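Local structure of ADP-ribosylating toxin CARDS (Mycoplasma pneumoniae, 4TLV) at residues 79-84 / 147-152; 209-214 / 257-262; 319-324 / 361-366. The protein transfers ADP-ribosyl groups from NAD(+) to multiple target proteins and causes vacuolization and other cytopathic damage in mammalian cells. All blocks are in the same frame, centred on the assembly; numbering follows the deposited sequence.

Interaction 1 (79-84 / 147-152). With SO4 (sulfate ion), chain G.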
loop_
_atom_site.group_PDB
_atom_site.type_symbol
_atom_site.label_atom_id
_atom_site.label_comp_id
_atom_site.label_asym_id
_atom_site.label_seq_id
_atom_site.Cartn_x
_atom_site.Cartn_y
_atom_site.Cartn_z
ATOM N N TYR A 79 8.467 14.087 16.300
ATOM C CA TYR A 79 8.943 12.818 16.836
ATOM C C TYR A 79 8.203 11.654 16.227
ATOM O O TYR A 79 6.996 11.717 16.044
ATOM C CB TYR A 79 8.796 12.780 18.349
ATOM C CG TYR A 79 9.646 13.835 18.994
ATOM C CD1 TYR A 79 10.977 13.585 19.286
ATOM C CD2 TYR A 79 9.134 15.098 19.253
ATOM C CE1 TYR A 79 11.774 14.552 19.853
ATOM C CE2 TYR A 79 9.926 16.080 19.810
ATOM C CZ TYR A 79 11.246 15.797 20.112
ATOM O OH TYR A 79 12.040 16.769 20.680
ATOM N N LEU A 80 8.944 10.606 15.901
ATOM C CA LEU A 80 8.343 9.359 15.445
ATOM C C LEU A 80 8.213 8.465 16.657
ATOM O O LEU A 80 9.204 8.187 17.330
ATOM C CB LEU A 80 9.241 8.683 14.423
ATOM C CG LEU A 80 8.867 7.255 14.008
ATOM C CD1 LEU A 80 7.586 7.275 13.173
ATOM C CD2 LEU A 80 10.006 6.653 13.222
ATOM N N TYR A 81 6.991 8.026 16.941
ATOM C CA TYR A 81 6.753 7.124 18.057
ATOM C C TYR A 81 6.455 5.707 17.604
ATOM O O TYR A 81 5.669 5.494 16.675
ATOM C CB TYR A 81 5.579 7.626 18.881
ATOM C CG TYR A 81 5.898 8.913 19.571
ATOM C CD1 TYR A 81 6.644 8.916 20.746
ATOM C CD2 TYR A 81 5.485 10.129 19.049
ATOM C CE1 TYR A 81 6.947 10.096 21.387
ATOM C CE2 TYR A 81 5.799 11.320 19.682
ATOM C CZ TYR A 81 6.523 11.294 20.852
ATOM O OH TYR A 81 6.844 12.463 21.500
ATOM N N GLU A 82 7.070 4.750 18.293
ATOM C CA GLU A 82 6.835 3.332 18.067
ATOM C C GLU A 82 5.908 2.836 19.172
ATOM O O GLU A 82 6.215 2.990 20.353
ATOM C CB GLU A 82 8.165 2.586 18.130
ATOM C CG GLU A 82 8.033 1.077 18.031
ATOM C CD GLU A 82 9.386 0.388 18.152
ATOM O OE1 GLU A 82 9.970 0.425 19.245
ATOM O OE2 GLU A 82 9.856 -0.167 17.150
ATOM N N ILE A 83 4.775 2.243 18.788
ATOM C CA ILE A 83 3.676 1.980 19.705
ATOM C C ILE A 83 3.248 0.517 19.596
ATOM O O ILE A 83 2.895 0.058 18.508
ATOM C CB ILE A 83 2.452 2.868 19.336
ATOM C CG1 ILE A 83 2.832 4.357 19.297
ATOM C CG2 ILE A 83 1.264 2.594 20.258
ATOM C CD1 ILE A 83 1.814 5.246 18.552
ATOM N N ARG A 84 3.270 -0.209 20.716
ATOM C CA ARG A 84 2.831 -1.598 20.720
ATOM C C ARG A 84 1.329 -1.612 20.512
ATOM O O ARG A 84 0.594 -0.942 21.228
ATOM C CB ARG A 84 3.189 -2.321 22.039
ATOM C CG ARG A 84 2.698 -3.766 22.129
ATOM C CD ARG A 84 3.105 -4.456 23.474
ATOM N NE ARG A 84 2.978 -3.536 24.607
ATOM C CZ ARG A 84 1.825 -3.195 25.175
ATOM N NH1 ARG A 84 0.676 -3.726 24.748
ATOM N NH2 ARG A 84 1.816 -2.314 26.170
ATOM N N ARG A 147 6.724 2.538 23.135
ATOM C CA ARG A 147 8.017 1.959 23.473
ATOM C C ARG A 147 9.177 2.917 23.256
ATOM O O ARG A 147 10.072 2.999 24.098
ATOM C CB ARG A 147 8.285 0.657 22.710
ATOM C CG ARG A 147 9.625 -0.007 23.112
ATOM C CD ARG A 147 9.741 -1.460 22.639
ATOM N NE ARG A 147 10.153 -1.544 21.233
ATOM C CZ ARG A 147 10.585 -2.658 20.658
ATOM N NH1 ARG A 147 10.665 -3.788 21.366
ATOM N NH2 ARG A 147 10.945 -2.652 19.385
ATOM N N SER A 148 9.168 3.622 22.124
ATOM C CA SER A 148 10.346 4.394 21.702
ATOM C C SER A 148 9.954 5.663 20.964
ATOM O O SER A 148 8.820 5.801 20.502
ATOM C CB SER A 148 11.225 3.553 20.765
ATOM O OG SER A 148 11.468 2.263 21.303
ATOM N N ALA A 149 10.910 6.578 20.829
ATOM C CA ALA A 149 10.740 7.759 19.988
ATOM C C ALA A 149 12.060 8.114 19.309
ATOM O O ALA A 149 13.127 7.821 19.850
ATOM C CB ALA A 149 10.255 8.923 20.810
ATOM N N TRP A 150 11.973 8.714 18.114
ATOM C CA TRP A 150 13.129 9.278 17.412
ATOM C C TRP A 150 12.791 10.695 16.990
ATOM O O TRP A 150 11.674 10.966 16.556
ATOM C CB TRP A 150 13.446 8.519 16.119
ATOM C CG TRP A 150 13.841 7.113 16.281
ATOM C CD1 TRP A 150 15.108 6.611 16.268
ATOM C CD2 TRP A 150 12.968 5.999 16.473
ATOM N NE1 TRP A 150 15.079 5.248 16.436
ATOM C CE2 TRP A 150 13.773 4.849 16.564
ATOM C CE3 TRP A 150 11.577 5.863 16.561
ATOM C CZ2 TRP A 150 13.239 3.576 16.749
ATOM C CZ3 TRP A 150 11.049 4.602 16.750
ATOM C CH2 TRP A 150 11.879 3.475 16.842
ATOM N N LEU A 151 13.758 11.600 17.091
ATOM C CA LEU A 151 13.600 12.932 16.521
ATOM C C LEU A 151 13.607 12.808 15.002
ATOM O O LEU A 151 14.468 12.136 14.438
ATOM C CB LEU A 151 14.750 13.842 16.971
ATOM C CG LEU A 151 14.784 15.219 16.312
ATOM C CD1 LEU A 151 13.553 16.042 16.682
ATOM C CD2 LEU A 151 16.066 15.956 16.689
ATOM N N VAL A 152 12.640 13.421 14.329
ATOM C CA VAL A 152 12.659 13.397 12.866
ATOM C C VAL A 152 12.648 14.821 12.363
ATOM O O VAL A 152 12.142 15.717 13.032
ATOM C CB VAL A 152 11.470 12.630 12.261
ATOM C CG1 VAL A 152 11.435 11.205 12.800
ATOM C CG2 VAL A 152 10.166 13.342 12.561
HETATM S S SO4 G . 10.840 -6.561 18.721
HETATM O O1 SO4 G . 10.775 -6.446 20.176
HETATM O O2 SO4 G . 11.759 -7.640 18.315
HETATM O O3 SO4 G . 9.507 -6.877 18.221
HETATM O O4 SO4 G . 11.323 -5.286 18.156
#
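E82 and R147 each carry CG anti to the backbone N (chi1 175° and -177°), and the two side chains lie side by side, pointing the same way; a bend at chi3 of R147 (81°) turns NE toward the carboxylate. The resulting salt bridge runs from R147 NE to E82 OE1 at 2.8 Å. The oxygen lies almost in the guanidinium plane, yet the donor stands well above the carboxylate plane; R147 NH2 adds a weak bond to the same oxygen. R147 NH1 and NH2 also grip O1 and O4 of a sulfate, probably from the crystallisation liquor and shared with R8. Beside this pair, S148 OG is hydrogen-bonded to E179.

W150 and L80 also lie side by side: CE3 of W150 is 3.8 Å from L80 CD2, and its rim atom CZ3 is 3.8 Å from E82 CB. On the opposite face, the contacts across the strands are apolar. A149 CB sits 3.6 Å from Y81 CE1, L151 CD1 is 3.9 Å from Y79 CE1, and helix 18-24 packs against this side.

L80 and W150 form a hydrogen-bonded antiparallel pair, with L80 N to W150 O at 2.8 Å. Farther along, E82 N bonds S148 O while R147 N bonds E82 O at 2.9 Å. Two residues thus face one: a classic beta bulge within the five-stranded antiparallel sheet of the mono-ADP-ribosyltransferase domain.

Interaction 2 (209-214 / 257-262)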
loop_
_atom_site.group_PDB
_atom_site.type_symbol
_atom_site.label_atom_id
_atom_site.label_comp_id
_atom_site.label_asym_id
_atom_site.label_seq_id
_atom_site.Cartn_x
_atom_site.Cartn_y
_atom_site.Cartn_z
ATOM N N LEU A 209 -24.908 2.761 9.530
ATOM C CA LEU A 209 -23.864 3.623 9.011
ATOM C C LEU A 209 -24.392 5.033 8.771
ATOM O O LEU A 209 -25.513 5.209 8.281
ATOM C CB LEU A 209 -23.342 3.022 7.701
ATOM C CG LEU A 209 -21.940 2.412 7.672
ATOM C CD1 LEU A 209 -21.566 1.773 8.986
ATOM C CD2 LEU A 209 -21.773 1.431 6.485
ATOM N N SER A 210 -23.590 6.034 9.134
ATOM C CA SER A 210 -23.856 7.418 8.782
ATOM C C SER A 210 -22.766 7.912 7.843
ATOM O O SER A 210 -21.660 8.225 8.281
ATOM C CB SER A 210 -23.885 8.308 10.022
ATOM O OG SER A 210 -24.903 7.898 10.916
ATOM N N ILE A 211 -23.086 7.986 6.558
ATOM C CA ILE A 211 -22.135 8.425 5.543
ATOM C C ILE A 211 -22.189 9.933 5.383
ATOM O O ILE A 211 -23.252 10.485 5.102
ATOM C CB ILE A 211 -22.458 7.781 4.180
ATOM C CG1 ILE A 211 -22.807 6.300 4.358
ATOM C CG2 ILE A 211 -21.307 7.996 3.197
ATOM C CD1 ILE A 211 -21.670 5.441 4.941
ATOM N N PRO A 212 -21.034 10.606 5.533
ATOM C CA PRO A 212 -20.984 12.065 5.444
ATOM C C PRO A 212 -21.088 12.563 3.996
ATOM O O PRO A 212 -20.808 11.822 3.056
ATOM C CB PRO A 212 -19.610 12.402 6.030
ATOM C CG PRO A 212 -18.775 11.193 5.738
ATOM C CD PRO A 212 -19.709 10.007 5.799
ATOM N N GLN A 213 -21.482 13.817 3.827
ATOM C CA GLN A 213 -21.622 14.382 2.491
ATOM C C GLN A 213 -20.334 15.018 1.995
ATOM O O GLN A 213 -20.193 15.278 0.798
ATOM C CB GLN A 213 -22.749 15.413 2.475
ATOM C CG GLN A 213 -24.116 14.792 2.718
ATOM C CD GLN A 213 -25.224 15.814 2.697
ATOM O OE1 GLN A 213 -25.372 16.606 3.628
ATOM N NE2 GLN A 213 -26.011 15.810 1.623
ATOM N N ALA A 214 -19.402 15.276 2.908
ATOM C CA ALA A 214 -18.193 16.026 2.561
ATOM C C ALA A 214 -16.915 15.447 3.167
ATOM O O ALA A 214 -16.955 14.685 4.144
ATOM C CB ALA A 214 -18.343 17.480 2.959
ATOM N N TYR A 257 -14.093 18.991 -0.061
ATOM C CA TYR A 257 -14.897 18.577 -1.197
ATOM C C TYR A 257 -16.160 17.869 -0.752
ATOM O O TYR A 257 -16.154 17.109 0.229
ATOM C CB TYR A 257 -14.142 17.574 -2.068
ATOM C CG TYR A 257 -12.765 17.987 -2.555
ATOM C CD1 TYR A 257 -12.608 18.841 -3.649
ATOM C CD2 TYR A 257 -11.614 17.473 -1.946
ATOM C CE1 TYR A 257 -11.328 19.201 -4.109
ATOM C CE2 TYR A 257 -10.339 17.821 -2.395
ATOM C CZ TYR A 257 -10.205 18.680 -3.481
ATOM O OH TYR A 257 -8.941 19.010 -3.926
ATOM N N ASN A 258 -17.239 18.083 -1.493
ATOM C CA ASN A 258 -18.357 17.165 -1.413
ATOM C C ASN A 258 -17.864 15.818 -1.910
ATOM O O ASN A 258 -16.994 15.750 -2.785
ATOM C CB ASN A 258 -19.536 17.677 -2.249
ATOM C CG ASN A 258 -20.216 18.867 -1.599
ATOM O OD1 ASN A 258 -20.325 18.930 -0.368
ATOM N ND2 ASN A 258 -20.667 19.817 -2.408
ATOM N N LEU A 259 -18.419 14.747 -1.360
ATOM C CA LEU A 259 -17.933 13.399 -1.628
ATOM C C LEU A 259 -17.902 13.039 -3.108
ATOM O O LEU A 259 -16.988 12.348 -3.568
ATOM C CB LEU A 259 -18.757 12.375 -0.834
ATOM C CG LEU A 259 -18.118 11.016 -0.559
ATOM C CD1 LEU A 259 -16.664 11.191 -0.106
ATOM C CD2 LEU A 259 -18.904 10.225 0.492
ATOM N N GLN A 260 -18.899 13.510 -3.854
ATOM C CA GLN A 260 -18.988 13.221 -5.274
ATOM C C GLN A 260 -17.959 14.038 -6.071
ATOM O O GLN A 260 -17.727 13.769 -7.245
ATOM C CB GLN A 260 -20.417 13.473 -5.789
ATOM C CG GLN A 260 -20.874 14.929 -5.692
ATOM C CD GLN A 260 -21.492 15.294 -4.337
ATOM O OE1 GLN A 260 -21.170 14.699 -3.299
ATOM N NE2 GLN A 260 -22.390 16.283 -4.347
ATOM N N SER A 261 -17.336 15.014 -5.414
ATOM C CA SER A 261 -16.350 15.898 -6.045
ATOM C C SER A 261 -14.899 15.544 -5.702
ATOM O O SER A 261 -13.967 16.159 -6.218
ATOM C CB SER A 261 -16.591 17.335 -5.601
ATOM O OG SER A 261 -17.847 17.799 -6.048
ATOM N N LEU A 262 -14.720 14.571 -4.815
ATOM C CA LEU A 262 -13.405 14.219 -4.279
ATOM C C LEU A 262 -12.496 13.704 -5.400
ATOM O O LEU A 262 -12.820 12.716 -6.054
ATOM C CB LEU A 262 -13.596 13.158 -3.172
ATOM C CG LEU A 262 -12.462 12.743 -2.243
ATOM C CD1 LEU A 262 -11.813 13.942 -1.568
ATOM C CD2 LEU A 262 -13.015 11.755 -1.206
#
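L259, A214 and Q213 carry most of this contact, an antiparallel beta bridge at the edge of the small three-stranded sheet in which strand 214-219 lies between 225-226 and 253-258. The bridge pairs A214 with N258 in non-hydrogen-bonded fashion; their CA atoms are 4.1 Å apart and their side chains diverge.

Q213 contributes chiefly its carbonyl. L259 N donates to Q213 O at 2.8 Å, tilted 32° from the carbonyl plane, and the CA of N258 adds a CA-H...O contact to the same oxygen at 3.4 Å. One backbone oxygen therefore receives both the strong and the weak donor. A214 answers from the other strand: its CA lies 3.3 Å from Y257 O and its CB 3.5 Å from that same atom. Beyond the contact, A214 O is hydrogen-bonded to T42 OG1.

Next to the bridge the chain reverses. N258 to S261 form a turn closed by a bond from S261 N to N258 O at 2.8 Å, with L259 and Q260 at backbone angles that fit type I. L259 has its CB directed at 209-214, and L40 of helix 35-40 packs on the leucine as well. Most of the contact falls within 208-258, the region thought to form the NAD(+)-binding pocket.

The CD2 methyl of L259 lies 4.2 Å from I211 CG2 and 3.6 Å from P212 O, a buried carbonyl oxygen with no polar partner in the model.

Interaction 3 (319-324 / 361-366)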
loop_
_atom_site.group_PDB
_atom_site.type_symbol
_atom_site.label_atom_id
_atom_site.label_comp_id
_atom_site.label_asym_id
_atom_site.label_seq_id
_atom_site.Cartn_x
_atom_site.Cartn_y
_atom_site.Cartn_z
ATOM N N VAL A 319 4.080 6.174 -3.186
ATOM C CA VAL A 319 3.792 6.175 -1.755
ATOM C C VAL A 319 3.616 4.777 -1.173
ATOM O O VAL A 319 3.567 4.626 0.048
ATOM C CB VAL A 319 2.522 6.985 -1.438
ATOM C CG1 VAL A 319 2.833 8.493 -1.472
ATOM C CG2 VAL A 319 1.407 6.613 -2.423
ATOM N N TYR A 320 3.555 3.765 -2.039
ATOM C CA TYR A 320 3.598 2.367 -1.585
ATOM C C TYR A 320 5.050 1.906 -1.497
ATOM O O TYR A 320 5.322 0.743 -1.222
ATOM C CB TYR A 320 2.820 1.458 -2.551
ATOM C CG TYR A 320 1.344 1.763 -2.576
ATOM C CD1 TYR A 320 0.520 1.371 -1.535
ATOM C CD2 TYR A 320 0.782 2.458 -3.624
ATOM C CE1 TYR A 320 -0.842 1.678 -1.540
ATOM C CE2 TYR A 320 -0.566 2.763 -3.635
ATOM C CZ TYR A 320 -1.369 2.370 -2.586
ATOM O OH TYR A 320 -2.716 2.663 -2.608
ATOM N N GLN A 321 5.968 2.841 -1.725
ATOM C CA GLN A 321 7.411 2.571 -1.725
ATOM C C GLN A 321 7.939 1.847 -2.970
ATOM O O GLN A 321 9.067 1.351 -2.957
ATOM C CB GLN A 321 7.851 1.817 -0.451
ATOM C CG GLN A 321 7.628 2.581 0.842
ATOM C CD GLN A 321 8.195 1.857 2.067
ATOM O OE1 GLN A 321 7.314 1.374 2.923
ATOM N NE2 GLN A 321 9.419 1.723 2.225
ATOM N N ARG A 322 7.147 1.799 -4.042
ATOM C CA ARG A 322 7.544 1.054 -5.225
ATOM C C ARG A 322 8.315 1.946 -6.173
ATOM O O ARG A 322 8.031 3.136 -6.293
ATOM C CB ARG A 322 6.323 0.493 -5.949
ATOM C CG ARG A 322 5.398 -0.348 -5.048
ATOM C CD ARG A 322 4.154 -0.799 -5.842
ATOM N NE ARG A 322 3.305 0.326 -6.213
ATOM C CZ ARG A 322 2.061 0.194 -6.670
ATOM N NH1 ARG A 322 1.535 -1.018 -6.803
ATOM N NH2 ARG A 322 1.348 1.269 -7.031
ATOM N N ILE A 323 9.300 1.375 -6.844
ATOM C CA ILE A 323 9.955 2.096 -7.930
ATOM C C ILE A 323 9.380 1.553 -9.235
ATOM O O ILE A 323 9.637 0.401 -9.595
ATOM C CB ILE A 323 11.490 1.875 -7.892
ATOM C CG1 ILE A 323 12.053 2.353 -6.553
ATOM C CG2 ILE A 323 12.164 2.588 -9.062
ATOM C CD1 ILE A 323 13.469 1.823 -6.250
ATOM N N CYS A 324 8.583 2.365 -9.929
ATOM C CA CYS A 324 7.831 1.901 -11.091
ATOM C C CYS A 324 8.356 2.508 -12.382
ATOM O O CYS A 324 8.785 3.667 -12.393
ATOM C CB CYS A 324 6.359 2.306 -10.984
ATOM S SG CYS A 324 5.511 1.866 -9.470
ATOM N N ASN A 361 8.400 -7.300 -1.423
ATOM C CA ASN A 361 9.610 -7.331 -2.239
ATOM C C ASN A 361 9.674 -6.228 -3.309
ATOM O O ASN A 361 10.691 -6.082 -3.981
ATOM C CB ASN A 361 9.868 -8.730 -2.842
ATOM C CG ASN A 361 8.765 -9.187 -3.795
ATOM O OD1 ASN A 361 7.843 -8.429 -4.123
ATOM N ND2 ASN A 361 8.864 -10.440 -4.255
ATOM N N GLN A 362 8.607 -5.433 -3.431
ATOM C CA GLN A 362 8.641 -4.239 -4.287
ATOM C C GLN A 362 8.783 -2.939 -3.492
ATOM O O GLN A 362 8.674 -1.850 -4.060
ATOM C CB GLN A 362 7.387 -4.144 -5.176
ATOM C CG GLN A 362 7.137 -5.346 -6.095
ATOM C CD GLN A 362 5.809 -5.243 -6.841
ATOM O OE1 GLN A 362 5.097 -4.244 -6.742
ATOM N NE2 GLN A 362 5.475 -6.276 -7.598
ATOM N N LYS A 363 9.014 -3.032 -2.188
ATOM C CA LYS A 363 9.121 -1.827 -1.373
ATOM C C LYS A 363 10.576 -1.436 -1.094
ATOM O O LYS A 363 11.404 -2.283 -0.740
ATOM C CB LYS A 363 8.313 -1.971 -0.082
ATOM C CG LYS A 363 6.800 -2.209 -0.345
ATOM C CD LYS A 363 6.007 -2.081 0.958
ATOM C CE LYS A 363 4.519 -2.398 0.765
ATOM N NZ LYS A 363 3.885 -1.604 -0.367
ATOM N N TRP A 364 10.861 -0.143 -1.250
ATOM C CA TRP A 364 12.223 0.397 -1.179
ATOM C C TRP A 364 12.251 1.637 -0.302
ATOM O O TRP A 364 11.266 2.370 -0.239
ATOM C CB TRP A 364 12.696 0.797 -2.577
ATOM C CG TRP A 364 12.674 -0.353 -3.554
ATOM C CD1 TRP A 364 11.658 -0.689 -4.419
ATOM C CD2 TRP A 364 13.705 -1.325 -3.746
ATOM N NE1 TRP A 364 12.005 -1.808 -5.132
ATOM C CE2 TRP A 364 13.261 -2.215 -4.747
ATOM C CE3 TRP A 364 14.977 -1.521 -3.177
ATOM C CZ2 TRP A 364 14.038 -3.301 -5.189
ATOM C CZ3 TRP A 364 15.759 -2.599 -3.630
ATOM C CH2 TRP A 364 15.285 -3.467 -4.625
ATOM N N LYS A 365 13.371 1.864 0.375
ATOM C CA LYS A 365 13.574 3.086 1.157
ATOM C C LYS A 365 14.731 3.815 0.516
ATOM O O LYS A 365 15.634 3.175 -0.022
ATOM C CB LYS A 365 13.975 2.758 2.603
ATOM C CG LYS A 365 12.867 2.271 3.523
ATOM C CD LYS A 365 13.487 1.707 4.825
ATOM C CE LYS A 365 14.530 0.642 4.475
ATOM N NZ LYS A 365 15.147 -0.049 5.646
ATOM N N MET A 366 14.712 5.145 0.566
ATOM C CA MET A 366 15.820 5.939 0.047
ATOM C C MET A 366 16.287 6.915 1.113
ATOM O O MET A 366 15.555 7.825 1.498
ATOM C CB MET A 366 15.406 6.684 -1.206
ATOM C CG MET A 366 14.897 5.739 -2.295
ATOM S SD MET A 366 14.843 6.552 -3.871
ATOM C CE MET A 366 13.975 5.313 -4.835
HETATM O O HOH W 1 9.230 -1.448 -6.712
#
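Residues 320-323 and 362-366 run 83° apart end to end and approach to 4.7 Å between the CA atoms of Q321 and K363, a loop-to-strand crossing inside the beta-trefoil fold of D2. Q321 adopts a left-handed backbone conformation (positive phi) at this point, and its carbonyl receives W364 N, the N to Q321 O distance being 2.9 Å.

The CB of Q321 is directed at 361-366, and its amide returns a bond: NE2 reaches W364 O at 3.1 Å. W364 O lies near the amide plane of Q321, whereas NE2 stands far above the carbonyl plane of W364; NE2 is also hydrogen-bonded to E381. K363 crosses Q321 at about a right angle. Its chain bends at chi4 (-52°), and NZ meets Y320 O at 2.9 Å, in the carbonyl plane and on a lone pair. V357 O is a second acceptor for this buried ammonium.

I323 supplies the apolar half. Its CD1 lies over one face of the W364 indole, 3.7 Å from the centroid of the five-membered ring and 21° off the normal, in a CH-pi contact. The CE of M366 touches the same methyl at 3.8 Å. W364 NE1 is hydrogen-bonded to L337 O. At the indole edge a water accepts from I323 N at 2.8 Å and lies 2.7 Å from Q362 O, to which it probably donates.

Interactions 1 and 3 are buried contacts, whereas interaction 2 is partly exposed and the smallest of the three, burying 225 Å² against 595 and 456 Å². Interaction 1 lies in the mART domain and interaction 2 largely in the region assigned by inference to the NAD(+)-binding pocket, on separate sheets with centres about 33 Å apart; interaction 3 lies in D2. Regular strand pairing dominates interaction 1, with a charged pair at its bulged end. Interaction 2 has a single conventional hydrogen bond across its segments, and interaction 3 has one main-chain bond in place of a ladder and adds side-chain-to-carbonyl bonds, an indole face and a water. None touches another: interactions 1 and 3 come within about 10 Å between nearest atoms.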